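Local coordinates for beta-ketoacyl-[acyl-carrier-protein] synthase FabY (Pseudomonas aeruginosa, PDB 4CW4) that condenses acetyl-CoA with malonyl-ACP to give acetoacetyl-ACP, the primer that starts bacterial fatty acid synthesis, at residues 89-95 with 169-175. Sequence-based numbering, arbitrary orientation.
Sequences TLVRRIE and SAGQLPT
Arg92 NH2 donates to Leu173 O at 2.9 Å and to Thr175 OG1 at 3.0 Å. Its other terminal nitrogen, NH1, is shared between Gln172 O and Leu90 O. Arg92 NE forms a salt bridge with Glu95 OE2, 2.9 Å away. These five bonds fix the rotation of the guanidinium, and Gln172 CB lies over one face. Thr175 OG1 donates a hydrogen bond to the syn lone pair of Glu95 OE1 at 2.6 Å, closing a small polar ring with Arg92. The buried charge of Arg92 is probably balanced by Glu95.

The amide of Gln172 is held at both ends. Gln172 NE2 bonds almost straight to Arg93 O (173°) and to Ala170 O, while Gln172 OE1 accepts Glu95 N at 2.9 Å. With CG anti to its carbonyl carbon (chi1 -65°), the extended chain reaches back along the strands. Ala170 O takes Arg92 N on the opposite face of its carbonyl plane. Ala170 N bonds to Arg92 O. Ile94 CG1 packs on Ala170 CB at 3.7 Å.

Strands 91-93 and 169-171 form a two-stranded antiparallel sheet in the ketosynthase domain; the side chain of Val91 lies about 8 Å from that of His477, a predicted active-site residue.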
loop_
_atom_site.group_PDB
_atom_site.type_symbol
_atom_site.label_atom_id
_atom_site.label_comp_id
_atom_site.label_asym_id
_atom_site.label_seq_id
_atom_site.Cartn_x
_atom_site.Cartn_y
_atom_site.Cartn_z
ATOM N N THR A 89 16.332 -24.991 7.479
ATOM C CA THR A 89 16.471 -23.586 7.171
ATOM C C THR A 89 16.529 -23.426 5.650
ATOM O O THR A 89 16.665 -24.408 4.921
ATOM C CB THR A 89 17.748 -22.991 7.801
ATOM O OG1 THR A 89 18.868 -23.829 7.507
ATOM C CG2 THR A 89 17.582 -22.835 9.306
ATOM N N LEU A 90 16.426 -22.178 5.193
ATOM C CA LEU A 90 16.521 -21.804 3.783
ATOM C C LEU A 90 15.332 -22.320 2.976
ATOM O O LEU A 90 14.359 -22.850 3.541
ATOM C CB LEU A 90 17.866 -22.220 3.179
ATOM C CG LEU A 90 19.116 -21.679 3.892
ATOM C CD1 LEU A 90 20.336 -21.983 3.064
ATOM C CD2 LEU A 90 19.025 -20.177 4.186
ATOM N N VAL A 91 15.374 -22.116 1.668
ATOM C CA VAL A 91 14.346 -22.652 0.771
ATOM C C VAL A 91 14.294 -24.180 0.901
ATOM O O VAL A 91 15.324 -24.855 0.906
ATOM C CB VAL A 91 14.636 -22.274 -0.701
ATOM C CG1 VAL A 91 13.707 -23.011 -1.659
ATOM C CG2 VAL A 91 14.535 -20.782 -0.873
ATOM N N ARG A 92 13.085 -24.728 1.022
ATOM C CA ARG A 92 12.895 -26.178 1.170
ATOM C C ARG A 92 11.434 -26.533 0.942
ATOM O O ARG A 92 10.607 -25.635 0.764
ATOM C CB ARG A 92 13.348 -26.633 2.566
ATOM C CG ARG A 92 12.662 -25.922 3.730
ATOM C CD ARG A 92 13.491 -26.065 5.014
ATOM N NE ARG A 92 12.736 -25.667 6.204
ATOM C CZ ARG A 92 12.579 -24.421 6.634
ATOM N NH1 ARG A 92 13.168 -23.399 6.015
ATOM N NH2 ARG A 92 11.840 -24.196 7.708
ATOM N N ARG A 93 11.107 -27.819 0.993
ATOM C CA ARG A 93 9.723 -28.255 0.810
ATOM C C ARG A 93 8.857 -27.620 1.892
ATOM O O ARG A 93 9.284 -27.455 3.036
ATOM C CB ARG A 93 9.614 -29.792 0.861
ATOM C CG ARG A 93 8.314 -30.359 0.271
ATOM C CD ARG A 93 8.358 -31.886 0.163
ATOM N NE ARG A 93 7.362 -32.409 -0.801
ATOM C CZ ARG A 93 6.072 -32.595 -0.525
ATOM N NH1 ARG A 93 5.586 -32.324 0.694
ATOM N NH2 ARG A 93 5.257 -33.066 -1.461
ATOM N N ILE A 94 7.636 -27.255 1.520
ATOM C CA ILE A 94 6.703 -26.609 2.433
ATOM C C ILE A 94 6.278 -27.562 3.545
ATOM O O ILE A 94 5.831 -28.678 3.274
ATOM C CB ILE A 94 5.455 -26.121 1.684
ATOM C CG1 ILE A 94 5.840 -25.035 0.666
ATOM C CG2 ILE A 94 4.406 -25.578 2.677
ATOM C CD1 ILE A 94 4.730 -24.679 -0.293
ATOM N N GLU A 95 6.409 -27.097 4.779
ATOM C CA GLU A 95 6.214 -27.931 5.969
ATOM C C GLU A 95 4.805 -27.794 6.534
ATOM O O GLU A 95 4.098 -26.831 6.242
ATOM C CB GLU A 95 7.306 -27.607 6.999
ATOM C CG GLU A 95 8.684 -28.000 6.465
ATOM C CD GLU A 95 9.834 -27.638 7.368
ATOM O OE1 GLU A 95 9.598 -27.182 8.511
ATOM O OE2 GLU A 95 10.990 -27.840 6.927
ATOM N N SER A 169 7.453 -25.928 -2.616
ATOM C CA SER A 169 8.584 -25.336 -1.906
ATOM C C SER A 169 8.381 -23.865 -1.561
ATOM O O SER A 169 7.612 -23.180 -2.201
ATOM C CB SER A 169 9.859 -25.509 -2.730
ATOM O OG SER A 169 9.622 -25.203 -4.091
ATOM N N ALA A 170 9.075 -23.409 -0.527
ATOM C CA ALA A 170 8.999 -22.019 -0.063
ATOM C C ALA A 170 10.168 -21.685 0.843
ATOM O O ALA A 170 10.772 -22.587 1.436
ATOM C CB ALA A 170 7.707 -21.783 0.685
ATOM N N GLY A 171 10.462 -20.390 0.959
ATOM C CA GLY A 171 11.395 -19.896 1.966
ATOM C C GLY A 171 10.671 -19.672 3.274
ATOM O O GLY A 171 9.864 -18.761 3.394
ATOM N N GLN A 172 10.976 -20.526 4.248
ATOM C CA GLN A 172 10.251 -20.623 5.519
ATOM C C GLN A 172 11.149 -20.282 6.683
ATOM O O GLN A 172 12.319 -20.673 6.679
ATOM C CB GLN A 172 9.751 -22.064 5.688
ATOM C CG GLN A 172 8.713 -22.469 4.645
ATOM C CD GLN A 172 8.672 -23.962 4.427
ATOM O OE1 GLN A 172 7.998 -24.690 5.157
ATOM N NE2 GLN A 172 9.383 -24.432 3.414
ATOM N N LEU A 173 10.627 -19.578 7.684
ATOM C CA LEU A 173 11.393 -19.393 8.912
ATOM C C LEU A 173 11.915 -20.724 9.440
ATOM O O LEU A 173 11.309 -21.770 9.199
ATOM C CB LEU A 173 10.547 -18.720 9.998
ATOM C CG LEU A 173 10.061 -17.291 9.725
ATOM C CD1 LEU A 173 9.457 -16.633 10.963
ATOM C CD2 LEU A 173 11.173 -16.430 9.163
ATOM N N PRO A 174 13.053 -20.694 10.157
ATOM C CA PRO A 174 13.609 -21.950 10.671
ATOM C C PRO A 174 12.580 -22.803 11.433
ATOM O O PRO A 174 11.838 -22.300 12.286
ATOM C CB PRO A 174 14.734 -21.485 11.594
ATOM C CG PRO A 174 15.173 -20.166 10.999
ATOM C CD PRO A 174 13.883 -19.537 10.542
ATOM N N THR A 175 12.552 -24.095 11.121
ATOM C CA THR A 175 11.524 -24.969 11.679
ATOM C C THR A 175 11.625 -24.974 13.193
ATOM O O THR A 175 12.697 -25.251 13.756
ATOM C CB THR A 175 11.679 -26.379 11.167
ATOM O OG1 THR A 175 11.723 -26.367 9.740
ATOM C CG2 THR A 175 10.532 -27.278 11.658
#